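Local coordinates for protein xylose isomerase-like TIM barrel (Anabaena variabilis ATCC 29413, PDB 2QW5) that probably works as a sugar or sugar phosphate isomerase or epimerase, binding a zinc ion and d-xylose in a TIM-barrel pocket, at residues N26-Y29 with R30-V33; N69-H72 with Y73-E77. All blocks are in the same frame, centred on the assembly; numbering follows the deposited sequence.

Contact 1: residues N26-Y29 with R30-V33; sequences NLDY and RRIV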
ATOM      1  N   ASN A  26     -32.454   0.038   9.395  1.00 35.03           N
ATOM      2  CA  ASN A  26     -32.680  -1.320   8.911  1.00 33.64           C
ATOM      3  C   ASN A  26     -33.518  -2.014   9.983  1.00 35.79           C
ATOM      4  O   ASN A  26     -33.006  -2.397  11.043  1.00 34.70           O
ATOM      5  CB  ASN A  26     -31.328  -1.999   8.680  1.00 34.71           C
ATOM      6  CG  ASN A  26     -31.425  -3.419   8.129  1.00 34.12           C
ATOM      7  OD1 ASN A  26     -32.392  -4.149   8.358  1.00 33.16           O
ATOM      8  ND2 ASN A  26     -30.349  -3.847   7.466  1.00 37.84           N
ATOM      9  N   LEU A  27     -34.795  -2.213   9.659  1.00 37.52           N
ATOM     10  CA  LEU A  27     -35.789  -2.743  10.583  1.00 39.26           C
ATOM     11  C   LEU A  27     -35.525  -4.191  10.962  1.00 39.73           C
ATOM     12  O   LEU A  27     -35.742  -4.578  12.120  1.00 42.83           O
ATOM     13  CB  LEU A  27     -37.210  -2.521  10.027  1.00 41.03           C
ATOM     14  CG  LEU A  27     -37.574  -1.035   9.743  1.00 44.90           C
ATOM     15  CD1 LEU A  27     -38.905  -0.834   9.042  1.00 44.88           C
ATOM     16  CD2 LEU A  27     -37.547  -0.204  10.994  1.00 44.52           C
ATOM     17  N   ASP A  28     -35.019  -4.979  10.019  1.00 38.06           N
ATOM     18  CA  ASP A  28     -34.655  -6.378  10.302  1.00 36.68           C
ATOM     19  C   ASP A  28     -33.412  -6.480  11.201  1.00 34.63           C
ATOM     20  O   ASP A  28     -33.303  -7.397  12.028  1.00 32.07           O
ATOM     21  CB  ASP A  28     -34.436  -7.167   8.998  1.00 39.34           C
ATOM     22  CG  ASP A  28     -35.725  -7.357   8.200  1.00 43.57           C
ATOM     23  OD1 ASP A  28     -36.634  -6.494   8.257  1.00 49.65           O
ATOM     24  OD2 ASP A  28     -35.817  -8.371   7.493  1.00 58.45           O
ATOM     25  N   TYR A  29     -32.468  -5.552  11.000  1.00 31.28           N
ATOM     26  CA  TYR A  29     -31.260  -5.489  11.831  1.00 32.44           C
ATOM     27  C   TYR A  29     -31.594  -5.082  13.283  1.00 31.34           C
ATOM     28  O   TYR A  29     -30.998  -5.626  14.206  1.00 33.57           O
ATOM     29  CB  TYR A  29     -30.200  -4.560  11.225  1.00 31.49           C
ATOM     30  CG  TYR A  29     -28.844  -4.777  11.831  1.00 33.82           C
ATOM     31  CD1 TYR A  29     -28.125  -5.946  11.560  1.00 32.62           C
ATOM     32  CD2 TYR A  29     -28.265  -3.825  12.660  1.00 33.12           C
ATOM     33  CE1 TYR A  29     -26.862  -6.165  12.124  1.00 38.91           C
ATOM     34  CE2 TYR A  29     -26.997  -4.023  13.212  1.00 30.21           C
ATOM     35  CZ  TYR A  29     -26.302  -5.192  12.942  1.00 37.33           C
ATOM     36  OH  TYR A  29     -25.063  -5.399  13.476  1.00 36.10           O
ATOM     37  N   ARG A  30     -32.559  -4.179  13.486  1.00 29.56           N
ATOM     38  CA  ARG A  30     -32.985  -3.834  14.865  1.00 30.67           C
ATOM     39  C   ARG A  30     -33.324  -5.042  15.690  1.00 29.45           C
ATOM     40  O   ARG A  30     -33.081  -5.051  16.903  1.00 29.85           O
ATOM     41  CB  ARG A  30     -34.245  -2.996  14.898  1.00 30.35           C
ATOM     42  CG  ARG A  30     -34.122  -1.659  14.427  1.00 27.79           C
ATOM     43  CD  ARG A  30     -35.474  -1.013  14.491  1.00 39.09           C
ATOM     44  NE  ARG A  30     -35.410   0.358  14.008  1.00 42.58           N
ATOM     45  CZ  ARG A  30     -36.465   1.157  13.880  1.00 44.14           C
ATOM     46  NH1 ARG A  30     -37.690   0.745  14.224  1.00 42.01           N
ATOM     47  NH2 ARG A  30     -36.288   2.390  13.401  1.00 45.85           N
ATOM     48  N   ARG A  31     -33.956  -6.031  15.055  1.00 28.16           N
ATOM     49  CA  ARG A  31     -34.314  -7.268  15.742  1.00 29.02           C
ATOM     50  C   ARG A  31     -33.112  -8.021  16.254  1.00 27.63           C
ATOM     51  O   ARG A  31     -33.169  -8.607  17.341  1.00 28.75           O
ATOM     52  CB  ARG A  31     -35.215  -8.160  14.858  1.00 28.16           C
ATOM     53  CG  ARG A  31     -36.637  -7.604  14.787  1.00 33.32           C
ATOM     54  CD  ARG A  31     -37.622  -8.496  14.062  1.00 38.13           C
ATOM     55  NE  ARG A  31     -37.731  -8.164  12.641  1.00 57.01           N
ATOM     56  CZ  ARG A  31     -38.369  -7.091  12.136  1.00 64.64           C
ATOM     57  NH1 ARG A  31     -38.942  -6.162  12.931  1.00 72.86           N
ATOM     58  NH2 ARG A  31     -38.404  -6.912  10.806  1.00 61.36           N
ATOM     59  N   ILE A  32     -32.041  -8.016  15.459  1.00 28.56           N
ATOM     60  CA  ILE A  32     -30.771  -8.639  15.826  1.00 27.95           C
ATOM     61  C   ILE A  32     -30.133  -7.890  17.008  1.00 26.21           C
ATOM     62  O   ILE A  32     -29.738  -8.521  17.975  1.00 25.11           O
ATOM     63  CB  ILE A  32     -29.789  -8.735  14.629  1.00 29.08           C
ATOM     64  CG1 ILE A  32     -30.356  -9.675  13.554  1.00 33.13           C
ATOM     65  CG2 ILE A  32     -28.465  -9.274  15.077  1.00 23.72           C
ATOM     66  CD1 ILE A  32     -29.515  -9.695  12.250  1.00 32.85           C
ATOM     67  N   VAL A  33     -30.083  -6.563  16.932  1.00 26.48           N
ATOM     68  CA  VAL A  33     -29.586  -5.715  18.031  1.00 25.99           C
ATOM     69  C   VAL A  33     -30.306  -6.028  19.370  1.00 26.08           C
ATOM     70  O   VAL A  33     -29.647  -6.247  20.413  1.00 24.29           O
ATOM     71  CB  VAL A  33     -29.719  -4.206  17.676  1.00 27.61           C
ATOM     72  CG1 VAL A  33     -29.317  -3.320  18.865  1.00 29.54           C
ATOM     73  CG2 VAL A  33     -28.880  -3.868  16.456  1.00 25.82           C
TER

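Contact 2: residues N69-H72 with Y73-E77; sequences NLRH and YLDSE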
ATOM      1  N   ASN A  69     -35.564   6.704  16.642  1.00 22.61           N
ATOM      2  CA  ASN A  69     -36.438   5.549  16.405  1.00 22.66           C
ATOM      3  C   ASN A  69     -35.860   4.244  16.944  1.00 23.81           C
ATOM      4  O   ASN A  69     -36.620   3.367  17.374  1.00 26.92           O
ATOM      5  CB  ASN A  69     -36.779   5.430  14.906  1.00 26.97           C
ATOM      6  CG  ASN A  69     -37.614   6.610  14.382  1.00 32.27           C
ATOM      7  OD1 ASN A  69     -38.189   7.374  15.139  1.00 29.66           O
ATOM      8  ND2 ASN A  69     -37.660   6.752  13.074  1.00 36.19           N
ATOM      9  N   LEU A  70     -34.527   4.093  16.917  1.00 22.21           N
ATOM     10  CA  LEU A  70     -33.872   2.925  17.498  1.00 20.74           C
ATOM     11  C   LEU A  70     -34.091   2.938  19.013  1.00 21.39           C
ATOM     12  O   LEU A  70     -34.490   1.929  19.582  1.00 21.01           O
ATOM     13  CB  LEU A  70     -32.359   2.847  17.139  1.00 20.27           C
ATOM     14  CG  LEU A  70     -31.544   1.663  17.694  1.00 20.09           C
ATOM     15  CD1 LEU A  70     -32.129   0.300  17.256  1.00 21.85           C
ATOM     16  CD2 LEU A  70     -30.078   1.762  17.324  1.00 20.43           C
ATOM     17  N   ARG A  71     -33.847   4.073  19.672  1.00 22.15           N
ATOM     18  CA  ARG A  71     -34.113   4.195  21.136  1.00 21.05           C
ATOM     19  C   ARG A  71     -35.566   3.815  21.464  1.00 23.57           C
ATOM     20  O   ARG A  71     -35.819   3.053  22.414  1.00 23.69           O
ATOM     21  CB  ARG A  71     -33.836   5.621  21.615  1.00 22.32           C
ATOM     22  CG  ARG A  71     -33.978   5.914  23.122  1.00 22.34           C
ATOM     23  CD  ARG A  71     -32.972   5.237  24.009  1.00 19.94           C
ATOM     24  NE  ARG A  71     -33.412   3.973  24.611  1.00 23.53           N
ATOM     25  CZ  ARG A  71     -32.733   3.294  25.536  1.00 21.90           C
ATOM     26  NH1 ARG A  71     -31.553   3.742  25.977  1.00 26.28           N
ATOM     27  NH2 ARG A  71     -33.231   2.172  26.034  1.00 23.92           N
ATOM     28  N   HIS A  72     -36.511   4.328  20.674  1.00 23.26           N
ATOM     29  CA  HIS A  72     -37.929   4.035  20.896  1.00 23.22           C
ATOM     30  C   HIS A  72     -38.267   2.564  20.686  1.00 23.73           C
ATOM     31  O   HIS A  72     -39.093   2.031  21.406  1.00 21.18           O
ATOM     32  CB  HIS A  72     -38.845   4.928  20.070  1.00 21.31           C
ATOM     33  CG  HIS A  72     -38.770   6.373  20.460  1.00 24.25           C
ATOM     34  ND1 HIS A  72     -39.166   7.391  19.620  1.00 32.00           N
ATOM     35  CD2 HIS A  72     -38.308   6.973  21.584  1.00 35.09           C
ATOM     36  CE1 HIS A  72     -38.985   8.554  20.219  1.00 31.89           C
ATOM     37  NE2 HIS A  72     -38.464   8.329  21.413  1.00 35.46           N
ATOM     38  N   TYR A  73     -37.600   1.920  19.735  1.00 24.20           N
ATOM     39  CA  TYR A  73     -37.807   0.494  19.480  1.00 24.89           C
ATOM     40  C   TYR A  73     -37.242  -0.360  20.642  1.00 23.91           C
ATOM     41  O   TYR A  73     -37.858  -1.358  21.055  1.00 21.27           O
ATOM     42  CB  TYR A  73     -37.195   0.097  18.124  1.00 25.49           C
ATOM     43  CG  TYR A  73     -37.385  -1.356  17.814  1.00 26.82           C
ATOM     44  CD1 TYR A  73     -38.640  -1.832  17.408  1.00 28.76           C
ATOM     45  CD2 TYR A  73     -36.340  -2.270  17.948  1.00 23.17           C
ATOM     46  CE1 TYR A  73     -38.853  -3.200  17.153  1.00 27.75           C
ATOM     47  CE2 TYR A  73     -36.535  -3.624  17.677  1.00 23.47           C
ATOM     48  CZ  TYR A  73     -37.789  -4.075  17.275  1.00 28.60           C
ATOM     49  OH  TYR A  73     -37.972  -5.403  17.005  1.00 30.75           O
ATOM     50  N   LEU A  74     -36.064   0.018  21.157  1.00 23.75           N
ATOM     51  CA  LEU A  74     -35.508  -0.669  22.324  1.00 23.00           C
ATOM     52  C   LEU A  74     -36.480  -0.526  23.506  1.00 23.39           C
ATOM     53  O   LEU A  74     -36.754  -1.507  24.192  1.00 23.34           O
ATOM     54  CB  LEU A  74     -34.121  -0.129  22.730  1.00 22.45           C
ATOM     55  CG  LEU A  74     -32.897  -0.149  21.773  1.00 22.68           C
ATOM     56  CD1 LEU A  74     -31.692   0.371  22.558  1.00 26.52           C
ATOM     57  CD2 LEU A  74     -32.580  -1.460  21.111  1.00 25.49           C
ATOM     58  N   ASP A  75     -37.040   0.673  23.691  1.00 22.74           N
ATOM     59  CA  ASP A  75     -38.004   0.929  24.798  1.00 22.60           C
ATOM     60  C   ASP A  75     -39.263   0.086  24.644  1.00 24.90           C
ATOM     61  O   ASP A  75     -39.699  -0.553  25.609  1.00 22.15           O
ATOM     62  CB  ASP A  75     -38.388   2.406  24.866  1.00 23.39           C
ATOM     63  CG  ASP A  75     -37.241   3.295  25.251  1.00 25.30           C
ATOM     64  OD1 ASP A  75     -36.214   2.785  25.766  1.00 27.78           O
ATOM     65  OD2 ASP A  75     -37.370   4.516  25.008  1.00 25.06           O
ATOM     66  N   SER A  76     -39.785   0.021  23.426  1.00 27.59           N
ATOM     67  CA  SER A  76     -40.988  -0.785  23.146  1.00 27.89           C
ATOM     68  C   SER A  76     -40.743  -2.292  23.334  1.00 29.76           C
ATOM     69  O   SER A  76     -41.694  -3.044  23.593  1.00 27.38           O
ATOM     70  CB  SER A  76     -41.548  -0.478  21.756  1.00 28.63           C
ATOM     71  OG  SER A  76     -40.747  -1.019  20.737  1.00 28.73           O
ATOM     72  N   GLU A  77     -39.490  -2.736  23.210  1.00 27.55           N
ATOM     73  CA  GLU A  77     -39.121  -4.137  23.494  1.00 28.06           C
ATOM     74  C   GLU A  77     -38.814  -4.475  24.974  1.00 28.67           C
ATOM     75  O   GLU A  77     -38.278  -5.549  25.252  1.00 29.63           O
ATOM     76  CB  GLU A  77     -37.933  -4.550  22.572  1.00 30.30           C
ATOM     77  CG  GLU A  77     -38.323  -4.691  21.098  1.00 29.85           C
ATOM     78  CD  GLU A  77     -39.231  -5.921  20.854  1.00 35.37           C
ATOM     79  OE1 GLU A  77     -38.796  -7.053  21.123  1.00 46.36           O
ATOM     80  OE2 GLU A  77     -40.382  -5.746  20.413  1.00 37.60           O
TER

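Contact 1: residues N26-Y29 with R30-V33
R30 N donates to N26 O at 3.1 Å, in the carbonyl plane and with an N-H...O angle of 153°, and V33 N reaches Y29 O at 3.0 Å in a straighter bond, so the chain from N26 to V33 winds into the first turns of a helix. N26 stands at the N-cap: its OD1 accepts from Y29 N at 3.0 Å, the donor lying well above the amide plane, while ND2 is hydrogen-bonded to Q23. This is the start of helix 27-42, which links strand 11-14 to strand 47-51 in the first beta-alpha-beta unit of the TIM barrel. Along one side L27 and R30 run side by side, and methyl CD2 of L27 sits over the centre of the R30 guanidinium, 3.4 Å from R30 CZ. R30 is extended from CG to NE, and its NE bonds to P24 O, which holds the flat group under that methyl. R31 bends instead at chi3 (-93°); the turn lays its guanidinium beneath L27 O and brings NH2 to within 3.1 Å of D28 OD1, a salt bridge whose two planes are 55° apart. Y29, its CG anti to the backbone N, crosses I32 and V33 at about right angles: CE2 lies 3.8 Å from V33 CG2, and CD1 approaches I32 CD1 obliquely at 4.1 Å.

Contact 2: residues N69-H72 with Y73-E77
R71 and D75, one turn apart, cross at about a right angle near the C-terminal end of helix 60-76, the helix between strands 47-51 and 83-87 in a beta-alpha-beta unit of the TIM barrel. Their flat groups are nevertheless only 25° from parallel, and a single carboxylate oxygen takes both donors: NH2 of R71 lies 3.1 Å from D75 OD1, and NE of R71 lies 3.3 Å from it, both weak, bent bonds within one salt bridge. Bends at chi2 (67°) and chi3 (-96°) carry the arginine forward along its own helix toward the next turn, where L74 CD1 lies over one guanidinium face, offset toward the rim. NH1 turns elsewhere, to the backbone oxygens of V82 and L121. A methionine in place of R71 would probably leave D75 without its charged mate and those two carbonyls without this donor. L70 CD1 meets L74 CD2 at 4.3 Å on another side of the helix. The far oxygen of D75, OD2, lies loosely at the edge of the H72 ring, near its plane. At the last turn Y73 O accepts twice from the same face of its plane, from E77 N and, at 2.9 Å, from the hydroxyl OG of S76.

How the contacts relate
Both contacts are local, i to i+3 or i+4 pairings within one helix each, and the two helices are successive ones on the outside of the barrel. Contact 1 opens helix 27-42 at the surface, with a cap and a solvent-side ion pair; contact 2 closes helix 60-76 and is partly buried, its arginine tied to backbone oxygens as well as to a carboxylate. The helices pack directly, with the centres of the contacts about 11 Å apart: R31 CG lies 3.4 Å from Y73 OH, R30 CB lies 3.7 Å from Y73 CE2, and R30 also reaches N69 and L70. The stems of R30 and R31 thus supply part of the surface against Y73, which V34 also touches.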